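Local coordinates for protein orotidine 5'-phosphate decarboxylase (Pyrococcus horikoshii, PDB 2CZF) that probably catalyses the decarboxylation of orotidine 5'-monophosphate to UMP, the final step of de novo UMP synthesis, at residues A[27-32]-A[55-60]; A[123-128]-A[151-156]; A[134-139]-A[157-162]. All coordinates share one frame; numbering follows the deposited sequence.

Overall arrangement
All three contacts belong to one eight-stranded TIM barrel. Contacts 1 and 3 each pair neighbouring parallel strands; their centres lie 13 Å apart, and inside the barrel they meet where Ile55 CD1 packs 3.6 Å from Leu160 CD2 and Met27 CE packs 4.0 Å from Phe134 CE1. Both also reach the bound xanthosine-5'-monophosphate, contact 1 through Lys29 and contact 3 through Ile137 and Pro162. Contact 2 belongs to the outer layer, about 17 Å from the centre of the chain and away from the nucleotide. Its Leu153 and Ala128 rest on contact 3, with Leu153 CD2 3.8 Å from Val136 CG2, whereas the nearest atoms of contacts 1 and 2 stay about 11 Å apart.

Contact 1: residues A[27-32]-A[55-60]; sequences MIKVNW and IADLKL. With XMP (xanthosine-5'-monophosphate), chain C.
Leu58 lays its CD2 methyl over one face of the Trp32 indole, 11° off the normal of the six-membered ring and 3.6 Å from Trp32 CE2, while CD2 of Leu60 comes to the ring's edge. Trp32 NE1 gives a weak hydrogen bond to Leu58 O (3.1 Å), which helps set the turn of the ring, and the indole also stacks on Trp32 of the second subunit. Were Trp32 replaced by alanine, Leu58 CD2 would probably lose the face it rests on, Leu58 O its weak bond, and the dimer interface its stack. At the other end Met27 CE meets Ile55 CD1 at 4.1 Å. Between these ends run the second and third strands of the TIM barrel, joined by parallel backbone bonds, among them Asp57 N to Val30 O (2.7 Å). On the inner face Lys29, long enough to span the gap, bends at chi3 (82°) and chi4 to bring NZ 2.9 Å from Asp57 OD2, in a salt bridge that uses that oxygen's anti lone pair, and 2.8 Å from O3' of the nucleotide. Lys59, the proton donor, holds the other carboxylate oxygen: its NZ meets Asp57 OD1 on the syn side at 2.9 Å, and also pairs with Asp62 of the second subunit.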
loop_
_atom_site.group_PDB
_atom_site.type_symbol
_atom_site.label_atom_id
_atom_site.label_comp_id
_atom_site.label_asym_id
_atom_site.label_seq_id
_atom_site.Cartn_x
_atom_site.Cartn_y
_atom_site.Cartn_z
ATOM N N MET A 27 7.535 -13.350 15.916
ATOM C CA MET A 27 7.186 -13.155 14.514
ATOM C C MET A 27 8.269 -12.352 13.845
ATOM O O MET A 27 9.087 -11.725 14.507
ATOM C CB MET A 27 5.863 -12.403 14.356
ATOM C CG MET A 27 4.659 -13.158 14.856
ATOM S SD MET A 27 3.707 -12.236 16.067
ATOM C CE MET A 27 2.101 -12.243 15.326
ATOM N N ILE A 28 8.249 -12.373 12.520
ATOM C CA ILE A 28 9.190 -11.621 11.705
ATOM C C ILE A 28 8.321 -10.725 10.836
ATOM O O ILE A 28 7.407 -11.221 10.176
ATOM C CB ILE A 28 9.985 -12.542 10.753
ATOM C CG1 ILE A 28 10.846 -13.524 11.557
ATOM C CG2 ILE A 28 10.842 -11.689 9.818
ATOM C CD1 ILE A 28 11.506 -14.601 10.700
ATOM N N LYS A 29 8.597 -9.425 10.831
ATOM C CA LYS A 29 7.805 -8.501 10.010
ATOM C C LYS A 29 8.596 -8.066 8.776
ATOM O O LYS A 29 9.720 -7.584 8.904
ATOM C CB LYS A 29 7.415 -7.245 10.806
ATOM C CG LYS A 29 6.611 -6.219 9.987
ATOM C CD LYS A 29 6.192 -4.987 10.791
ATOM C CE LYS A 29 7.297 -3.947 10.891
ATOM N NZ LYS A 29 7.648 -3.445 9.538
ATOM N N VAL A 30 8.026 -8.256 7.585
ATOM C CA VAL A 30 8.699 -7.821 6.361
ATOM C C VAL A 30 7.850 -6.737 5.682
ATOM O O VAL A 30 6.620 -6.717 5.819
ATOM C CB VAL A 30 8.929 -8.989 5.359
ATOM C CG1 VAL A 30 9.617 -10.147 6.061
ATOM C CG2 VAL A 30 7.618 -9.437 4.751
ATOM N N ASN A 31 8.507 -5.849 4.943
ATOM C CA ASN A 31 7.812 -4.759 4.277
ATOM C C ASN A 31 7.940 -4.816 2.751
ATOM O O ASN A 31 8.543 -5.748 2.192
ATOM C CB ASN A 31 8.348 -3.422 4.793
ATOM C CG ASN A 31 9.850 -3.308 4.641
ATOM O OD1 ASN A 31 10.465 -4.012 3.826
ATOM N ND2 ASN A 31 10.453 -2.407 5.414
ATOM N N TRP A 32 7.369 -3.822 2.070
ATOM C CA TRP A 32 7.448 -3.807 0.618
ATOM C C TRP A 32 8.877 -3.748 0.075
ATOM O O TRP A 32 9.196 -4.447 -0.883
ATOM C CB TRP A 32 6.644 -2.646 0.032
ATOM C CG TRP A 32 5.159 -2.876 -0.008
ATOM C CD1 TRP A 32 4.199 -2.080 0.545
ATOM C CD2 TRP A 32 4.459 -3.933 -0.698
ATOM N NE1 TRP A 32 2.946 -2.566 0.240
ATOM C CE2 TRP A 32 3.073 -3.700 -0.520
ATOM C CE3 TRP A 32 4.866 -5.046 -1.451
ATOM C CZ2 TRP A 32 2.081 -4.547 -1.071
ATOM C CZ3 TRP A 32 3.880 -5.891 -2.002
ATOM C CH2 TRP A 32 2.504 -5.629 -1.803
ATOM N N ILE A 55 4.727 -11.487 9.493
ATOM C CA ILE A 55 3.775 -10.394 9.330
ATOM C C ILE A 55 4.215 -9.640 8.085
ATOM O O ILE A 55 5.361 -9.178 8.014
ATOM C CB ILE A 55 3.834 -9.379 10.504
ATOM C CG1 ILE A 55 3.344 -10.025 11.801
ATOM C CG2 ILE A 55 2.978 -8.154 10.181
ATOM C CD1 ILE A 55 3.458 -9.096 13.015
ATOM N N ALA A 56 3.320 -9.514 7.108
ATOM C CA ALA A 56 3.650 -8.767 5.894
ATOM C C ALA A 56 3.128 -7.343 6.105
ATOM O O ALA A 56 1.925 -7.090 6.031
ATOM C CB ALA A 56 2.982 -9.407 4.671
ATOM N N ASP A 57 4.038 -6.425 6.400
ATOM C CA ASP A 57 3.669 -5.039 6.636
ATOM C C ASP A 57 3.430 -4.386 5.286
ATOM O O ASP A 57 4.333 -3.779 4.720
ATOM C CB ASP A 57 4.802 -4.316 7.368
ATOM C CG ASP A 57 4.404 -2.933 7.823
ATOM O OD1 ASP A 57 3.252 -2.529 7.542
ATOM O OD2 ASP A 57 5.238 -2.253 8.459
ATOM N N LEU A 58 2.217 -4.518 4.761
ATOM C CA LEU A 58 1.925 -3.942 3.458
ATOM C C LEU A 58 1.050 -2.700 3.528
ATOM O O LEU A 58 1.036 -1.898 2.591
ATOM C CB LEU A 58 1.244 -4.990 2.573
ATOM C CG LEU A 58 1.929 -6.366 2.544
ATOM C CD1 LEU A 58 1.176 -7.292 1.626
ATOM C CD2 LEU A 58 3.385 -6.209 2.092
ATOM N N LYS A 59 0.344 -2.527 4.640
ATOM C CA LYS A 59 -0.580 -1.396 4.793
ATOM C C LYS A 59 -1.504 -1.308 3.565
ATOM O O LYS A 59 -1.629 -0.256 2.927
ATOM C CB LYS A 59 0.192 -0.088 5.000
ATOM C CG LYS A 59 0.914 -0.066 6.347
ATOM C CD LYS A 59 1.465 1.294 6.724
ATOM C CE LYS A 59 2.251 1.192 8.016
ATOM N NZ LYS A 59 3.442 0.310 7.849
ATOM N N LEU A 60 -2.140 -2.436 3.236
ATOM C CA LEU A 60 -3.053 -2.487 2.101
ATOM C C LEU A 60 -4.084 -1.364 2.201
ATOM O O LEU A 60 -4.676 -1.115 3.259
ATOM C CB LEU A 60 -3.741 -3.861 2.011
ATOM C CG LEU A 60 -2.750 -5.019 1.770
ATOM C CD1 LEU A 60 -3.490 -6.321 1.501
ATOM C CD2 LEU A 60 -1.855 -4.691 0.576
HETATM P P XMP C . 12.927 1.059 14.357
HETATM O O1P XMP C . 13.088 2.484 14.728
HETATM O O2P XMP C . 13.230 0.069 15.590
HETATM O "O5'" XMP C . 11.442 0.697 13.853
HETATM O O3P XMP C . 13.923 0.617 13.170
HETATM C "C5'" XMP C . 10.954 -0.637 14.016
HETATM C "C4'" XMP C . 9.722 -0.884 13.142
HETATM O "O4'" XMP C . 8.790 0.189 13.365
HETATM C "C1'" XMP C . 8.367 0.626 12.065
HETATM N N9 XMP C . 7.755 1.974 12.142
HETATM C C4 XMP C . 6.456 2.229 12.032
HETATM N N3 XMP C . 5.344 1.398 11.822
HETATM N N1 XMP C . 3.903 3.337 11.882
HETATM C C2 XMP C . 4.062 1.952 11.749
HETATM O O2 XMP C . 3.079 1.227 11.583
HETATM C C6 XMP C . 5.021 4.157 12.090
HETATM O O6 XMP C . 4.873 5.379 12.187
HETATM C C5 XMP C . 6.289 3.602 12.168
HETATM N N7 XMP C . 7.502 4.122 12.357
HETATM C C8 XMP C . 8.388 3.129 12.341
HETATM C "C2'" XMP C . 9.673 0.594 11.274
HETATM O "O2'" XMP C . 9.387 0.631 9.873
HETATM C "C3'" XMP C . 10.107 -0.819 11.660
HETATM O "O3'" XMP C . 9.346 -1.779 10.923
HETATM O O HOH W 1 5.962 -1.421 3.409
#

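Contact 2: residues A[123-128]-A[151-156]; sequences RFIEVA and DRLKEG
Ile125 turns its CG2 branch to the loop that follows helix 143-152. That methyl is anti to the backbone N of Ile125, while CG1 lies beside that N (chi1 -69°), and it rests against the backbone of the other segment, 3.7 Å from Arg152 O, with Arg152 CB a little farther off. It also touches Leu153, CG2 lying 4.2 Å from Leu153 CD1. A beta-branched residue suits this place, since its CG2 branch, held close to the helix backbone, reaches both Arg152 and Leu153. The two backbones come close here, Ile125 CA and Leu153 CA being 6.3 Å apart.

Glu126, next on the helix, starts away from the loop but curls its carboxylate back. OE1 ends 4.2 Å from Arg152 O, too far for a bond and with an acceptor at either end. Asn129 resolves the pairing: its ND2 bonds to Arg152 O and, weakly, to Glu126 OE2. The guanidinium of Arg152 turns to Tyr148, to its carbonyl through NH1 and to its ring as a cation-pi pair.

Ala128 lies farther along the helix. Its CB sits 4.2 Å from Leu153 CD1, and its small size leaves space for the leucine, whose CG, anti to the backbone N (chi1 -173°), carries the CD1 methyl to Ala128 CB and Ile125 CG2. Both Ala128 and Leu153 also pack on Val136 of strand 135-137, and helix 121-131 and the loop leaving helix 143-152 thus meet over that strand on the outside of the barrel.

With no hydrogen bond or salt bridge between the segments and 187 Å² buried, the join rests on Ile125, Ala128 and Leu153 together with the backbone and CB of Arg152, whose charged end is engaged by Tyr148 instead.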
loop_
_atom_site.group_PDB
_atom_site.type_symbol
_atom_site.label_atom_id
_atom_site.label_comp_id
_atom_site.label_asym_id
_atom_site.label_seq_id
_atom_site.Cartn_x
_atom_site.Cartn_y
_atom_site.Cartn_z
ATOM N N ARG A 123 -12.333 6.537 15.897
ATOM C CA ARG A 123 -13.276 5.894 14.997
ATOM C C ARG A 123 -12.696 4.609 14.419
ATOM O O ARG A 123 -13.415 3.629 14.243
ATOM C CB ARG A 123 -13.697 6.871 13.891
ATOM C CG ARG A 123 -14.493 8.068 14.445
ATOM C CD ARG A 123 -15.008 8.962 13.335
ATOM N NE ARG A 123 -15.832 8.207 12.397
ATOM C CZ ARG A 123 -16.175 8.634 11.187
ATOM N NH1 ARG A 123 -15.767 9.823 10.754
ATOM N NH2 ARG A 123 -16.915 7.863 10.403
ATOM N N PHE A 124 -11.393 4.600 14.137
ATOM C CA PHE A 124 -10.774 3.399 13.600
ATOM C C PHE A 124 -10.758 2.276 14.639
ATOM O O PHE A 124 -10.884 1.096 14.288
ATOM C CB PHE A 124 -9.342 3.681 13.112
ATOM C CG PHE A 124 -9.277 4.591 11.915
ATOM C CD1 PHE A 124 -10.310 4.599 10.978
ATOM C CD2 PHE A 124 -8.191 5.439 11.727
ATOM C CE1 PHE A 124 -10.269 5.443 9.865
ATOM C CE2 PHE A 124 -8.131 6.292 10.611
ATOM C CZ PHE A 124 -9.177 6.292 9.678
ATOM N N ILE A 125 -10.613 2.647 15.904
ATOM C CA ILE A 125 -10.571 1.666 16.973
ATOM C C ILE A 125 -11.925 0.976 17.018
ATOM O O ILE A 125 -12.004 -0.240 17.159
ATOM C CB ILE A 125 -10.240 2.331 18.343
ATOM C CG1 ILE A 125 -8.785 2.837 18.338
ATOM C CG2 ILE A 125 -10.470 1.331 19.471
ATOM C CD1 ILE A 125 -8.381 3.665 19.564
ATOM N N GLU A 126 -12.989 1.754 16.875
ATOM C CA GLU A 126 -14.330 1.188 16.892
ATOM C C GLU A 126 -14.564 0.272 15.700
ATOM O O GLU A 126 -15.272 -0.730 15.815
ATOM C CB GLU A 126 -15.382 2.298 16.950
ATOM C CG GLU A 126 -15.312 3.088 18.249
ATOM C CD GLU A 126 -15.307 2.191 19.486
ATOM O OE1 GLU A 126 -14.630 2.551 20.483
ATOM O OE2 GLU A 126 -15.982 1.131 19.463
ATOM N N VAL A 127 -13.985 0.606 14.550
ATOM C CA VAL A 127 -14.119 -0.276 13.402
ATOM C C VAL A 127 -13.385 -1.563 13.774
ATOM O O VAL A 127 -13.888 -2.660 13.547
ATOM C CB VAL A 127 -13.466 0.310 12.120
ATOM C CG1 VAL A 127 -13.476 -0.734 11.005
ATOM C CG2 VAL A 127 -14.210 1.567 11.674
ATOM N N ALA A 128 -12.200 -1.427 14.366
ATOM C CA ALA A 128 -11.412 -2.597 14.747
ATOM C C ALA A 128 -12.205 -3.453 15.735
ATOM O O ALA A 128 -12.189 -4.682 15.665
ATOM C CB ALA A 128 -10.068 -2.168 15.377
ATOM N N ASP A 151 -7.295 1.008 26.385
ATOM C CA ASP A 151 -8.517 1.303 27.134
ATOM C C ASP A 151 -9.755 1.247 26.264
ATOM O O ASP A 151 -10.844 0.930 26.744
ATOM C CB ASP A 151 -8.463 2.699 27.759
ATOM C CG ASP A 151 -7.459 2.797 28.883
ATOM O OD1 ASP A 151 -7.094 1.740 29.444
ATOM O OD2 ASP A 151 -7.048 3.935 29.210
ATOM N N ARG A 152 -9.587 1.555 24.985
ATOM C CA ARG A 152 -10.718 1.577 24.075
ATOM C C ARG A 152 -10.863 0.337 23.190
ATOM O O ARG A 152 -11.922 0.120 22.601
ATOM C CB ARG A 152 -10.640 2.861 23.221
ATOM C CG ARG A 152 -10.546 4.162 24.062
ATOM C CD ARG A 152 -10.279 5.441 23.241
ATOM N NE ARG A 152 -10.402 6.657 24.057
ATOM C CZ ARG A 152 -9.667 6.941 25.134
ATOM N NH1 ARG A 152 -8.720 6.104 25.556
ATOM N NH2 ARG A 152 -9.893 8.064 25.800
ATOM N N LEU A 153 -9.819 -0.486 23.113
ATOM C CA LEU A 153 -9.836 -1.670 22.266
ATOM C C LEU A 153 -10.348 -2.915 22.981
ATOM O O LEU A 153 -9.994 -3.186 24.127
ATOM C CB LEU A 153 -8.431 -1.941 21.718
ATOM C CG LEU A 153 -8.294 -3.062 20.680
ATOM C CD1 LEU A 153 -8.926 -2.626 19.379
ATOM C CD2 LEU A 153 -6.825 -3.400 20.467
ATOM N N LYS A 154 -11.174 -3.678 22.278
ATOM C CA LYS A 154 -11.767 -4.901 22.808
ATOM C C LYS A 154 -10.716 -5.925 23.260
ATOM O O LYS A 154 -9.722 -6.164 22.563
ATOM C CB LYS A 154 -12.674 -5.506 21.724
ATOM C CG LYS A 154 -13.662 -6.557 22.192
ATOM C CD LYS A 154 -14.576 -7.038 21.048
ATOM C CE LYS A 154 -15.480 -5.929 20.524
ATOM N NZ LYS A 154 -16.503 -6.426 19.544
ATOM N N GLU A 155 -10.925 -6.527 24.434
ATOM C CA GLU A 155 -10.003 -7.552 24.922
ATOM C C GLU A 155 -9.992 -8.686 23.911
ATOM O O GLU A 155 -11.025 -9.046 23.346
ATOM C CB GLU A 155 -10.454 -8.108 26.279
ATOM C CG GLU A 155 -10.277 -7.157 27.440
ATOM C CD GLU A 155 -8.824 -6.756 27.649
ATOM O OE1 GLU A 155 -7.929 -7.631 27.545
ATOM O OE2 GLU A 155 -8.583 -5.566 27.934
ATOM N N GLY A 156 -8.826 -9.258 23.677
ATOM C CA GLY A 156 -8.779 -10.335 22.721
ATOM C C GLY A 156 -8.136 -9.841 21.449
ATOM O O GLY A 156 -7.627 -10.646 20.677
#

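Contact 3: residues A[134-139]-A[157-162]; sequences FGVIAP and IKILAP. With XMP (xanthosine-5'-monophosphate), chain C.
Lys158 N donates to Phe134 O at 3.0 Å and opens a ladder of four backbone hydrogen bonds. The others join Val136 N to Lys158 O (2.9 Å), Leu160 N to Val136 O, and Ala138 N to Leu160 O. The Leu160 N bond is the straightest, with 167° at the hydrogen. The mark of a parallel pair is that Val136 bonds to the two residues flanking its partner Ile159, its N to Lys158 and its O to Leu160.

At the N-terminal end of the ladder Lys158 sets its CG over one face of the Phe134 ring. With CG beside the backbone N (chi1 -48°), that carbon stands 3.9 Å above the ring plane, offset toward the rim, in a CH-pi contact; the chain then bends at chi2 and its amino end leads away. Gly135 comes next, and its lack of a side chain is needed: a CB there would collide with Lys158 O and Leu160 CD1.

On the inner face Ile137 crosses Leu160 obliquely, and its CG2 packs 3.7 Å from Pro162 CD. The same methyl is 3.7 Å from O2 of the bound xanthosine-5'-monophosphate, and Pro162 CB approaches the ribose O4' to 3.1 Å, giving the nucleotide a rigid apolar wall. On the outer face Val136 CG2 meets Ile159 CG1 at 4.2 Å. Loop residues flank this pair: Ile157 CG2 touches Val136 CG1, and Ala138, small enough to sit beside a branched isoleucine, sets its CB 3.7 Å from Ile159 CG2. Ala138 and Ile159 also touch Ile149 of helix 143-152, which covers this side.

Strands 135-137 and 158-161 are the sixth and seventh of the barrel, and with helix 143-152 between them they form a beta-alpha-beta unit, the repeating element of the TIM-barrel fold. As is usual in that fold, the C-terminal ends of the strands face the ligand; here Pro162 opens the run of substrate-binding residues that follows strand 158-161.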
loop_
_atom_site.group_PDB
_atom_site.type_symbol
_atom_site.label_atom_id
_atom_site.label_comp_id
_atom_site.label_asym_id
_atom_site.label_seq_id
_atom_site.Cartn_x
_atom_site.Cartn_y
_atom_site.Cartn_z
ATOM N N PHE A 134 -6.896 -9.780 14.340
ATOM C CA PHE A 134 -5.978 -10.388 15.298
ATOM C C PHE A 134 -5.377 -9.284 16.164
ATOM O O PHE A 134 -5.138 -9.480 17.365
ATOM C CB PHE A 134 -4.849 -11.133 14.573
ATOM C CG PHE A 134 -3.675 -11.456 15.458
ATOM C CD1 PHE A 134 -2.592 -10.585 15.549
ATOM C CD2 PHE A 134 -3.652 -12.635 16.207
ATOM C CE1 PHE A 134 -1.501 -10.880 16.368
ATOM C CE2 PHE A 134 -2.567 -12.946 17.033
ATOM C CZ PHE A 134 -1.486 -12.070 17.116
ATOM N N GLY A 135 -5.144 -8.118 15.566
ATOM C CA GLY A 135 -4.573 -7.015 16.331
ATOM C C GLY A 135 -4.556 -5.664 15.645
ATOM O O GLY A 135 -5.059 -5.517 14.532
ATOM N N VAL A 136 -4.019 -4.659 16.333
ATOM C CA VAL A 136 -3.896 -3.334 15.755
ATOM C C VAL A 136 -2.508 -2.813 16.103
ATOM O O VAL A 136 -1.902 -3.237 17.094
ATOM C CB VAL A 136 -4.964 -2.316 16.277
ATOM C CG1 VAL A 136 -6.383 -2.925 16.161
ATOM C CG2 VAL A 136 -4.635 -1.864 17.701
ATOM N N ILE A 137 -1.989 -1.922 15.273
ATOM C CA ILE A 137 -0.676 -1.334 15.521
ATOM C C ILE A 137 -0.883 -0.091 16.371
ATOM O O ILE A 137 -1.855 0.642 16.184
ATOM C CB ILE A 137 0.018 -0.876 14.215
ATOM C CG1 ILE A 137 0.353 -2.078 13.328
ATOM C CG2 ILE A 137 1.278 -0.083 14.568
ATOM C CD1 ILE A 137 1.564 -2.877 13.790
ATOM N N ALA A 138 0.031 0.150 17.300
ATOM C CA ALA A 138 -0.052 1.320 18.160
ATOM C C ALA A 138 1.360 1.845 18.389
ATOM O O ALA A 138 2.143 1.237 19.126
ATOM C CB ALA A 138 -0.695 0.946 19.495
ATOM N N PRO A 139 1.707 2.981 17.764
ATOM C CA PRO A 139 3.059 3.525 17.958
ATOM C C PRO A 139 3.349 3.574 19.451
ATOM O O PRO A 139 2.581 4.153 20.216
ATOM C CB PRO A 139 2.968 4.913 17.327
ATOM C CG PRO A 139 1.495 5.267 17.485
ATOM C CD PRO A 139 0.822 3.966 17.117
ATOM N N ILE A 157 -8.181 -8.528 21.224
ATOM C CA ILE A 157 -7.540 -7.933 20.050
ATOM C C ILE A 157 -6.191 -7.468 20.581
ATOM O O ILE A 157 -6.118 -6.681 21.538
ATOM C CB ILE A 157 -8.330 -6.735 19.499
ATOM C CG1 ILE A 157 -9.745 -7.181 19.088
ATOM C CG2 ILE A 157 -7.631 -6.184 18.256
ATOM C CD1 ILE A 157 -10.651 -6.012 18.645
ATOM N N LYS A 158 -5.128 -7.994 19.990
ATOM C CA LYS A 158 -3.769 -7.692 20.416
ATOM C C LYS A 158 -3.281 -6.326 19.960
ATOM O O LYS A 158 -3.812 -5.749 19.008
ATOM C CB LYS A 158 -2.814 -8.743 19.857
ATOM C CG LYS A 158 -3.255 -10.176 20.051
ATOM C CD LYS A 158 -3.414 -10.507 21.516
ATOM C CE LYS A 158 -3.711 -11.990 21.685
ATOM N NZ LYS A 158 -3.914 -12.331 23.107
ATOM N N ILE A 159 -2.244 -5.831 20.630
ATOM C CA ILE A 159 -1.644 -4.557 20.268
ATOM C C ILE A 159 -0.167 -4.825 19.991
ATOM O O ILE A 159 0.518 -5.423 20.809
ATOM C CB ILE A 159 -1.759 -3.514 21.409
ATOM C CG1 ILE A 159 -3.193 -2.963 21.482
ATOM C CG2 ILE A 159 -0.773 -2.371 21.181
ATOM C CD1 ILE A 159 -3.373 -1.948 22.618
ATOM N N LEU A 160 0.307 -4.411 18.822
ATOM C CA LEU A 160 1.704 -4.591 18.459
ATOM C C LEU A 160 2.260 -3.172 18.356
ATOM O O LEU A 160 1.670 -2.310 17.675
ATOM C CB LEU A 160 1.823 -5.324 17.123
ATOM C CG LEU A 160 1.184 -6.721 17.006
ATOM C CD1 LEU A 160 -0.311 -6.589 16.630
ATOM C CD2 LEU A 160 1.916 -7.513 15.904
ATOM N N ALA A 161 3.389 -2.928 19.019
ATOM C CA ALA A 161 3.965 -1.589 19.044
ATOM C C ALA A 161 5.374 -1.374 18.502
ATOM O O ALA A 161 6.347 -1.916 19.028
ATOM C CB ALA A 161 3.889 -1.042 20.478
ATOM N N PRO A 162 5.493 -0.584 17.423
ATOM C CA PRO A 162 6.786 -0.270 16.810
ATOM C C PRO A 162 7.285 1.029 17.457
ATOM O O PRO A 162 6.587 1.623 18.285
ATOM C CB PRO A 162 6.430 -0.087 15.346
ATOM C CG PRO A 162 5.073 0.551 15.422
ATOM C CD PRO A 162 4.385 -0.248 16.507
HETATM P P XMP C . 12.927 1.059 14.357
HETATM O O1P XMP C . 13.088 2.484 14.728
HETATM O O2P XMP C . 13.230 0.069 15.590
HETATM O "O5'" XMP C . 11.442 0.697 13.853
HETATM O O3P XMP C . 13.923 0.617 13.170
HETATM C "C5'" XMP C . 10.954 -0.637 14.016
HETATM C "C4'" XMP C . 9.722 -0.884 13.142
HETATM O "O4'" XMP C . 8.790 0.189 13.365
HETATM C "C1'" XMP C . 8.367 0.626 12.065
HETATM N N9 XMP C . 7.755 1.974 12.142
HETATM C C4 XMP C . 6.456 2.229 12.032
HETATM N N3 XMP C . 5.344 1.398 11.822
HETATM N N1 XMP C . 3.903 3.337 11.882
HETATM C C2 XMP C . 4.062 1.952 11.749
HETATM O O2 XMP C . 3.079 1.227 11.583
HETATM C C6 XMP C . 5.021 4.157 12.090
HETATM O O6 XMP C . 4.873 5.379 12.187
HETATM C C5 XMP C . 6.289 3.602 12.168
HETATM N N7 XMP C . 7.502 4.122 12.357
HETATM C C8 XMP C . 8.388 3.129 12.341
HETATM C "C2'" XMP C . 9.673 0.594 11.274
HETATM O "O2'" XMP C . 9.387 0.631 9.873
HETATM C "C3'" XMP C . 10.107 -0.819 11.660
HETATM O "O3'" XMP C . 9.346 -1.779 10.923
#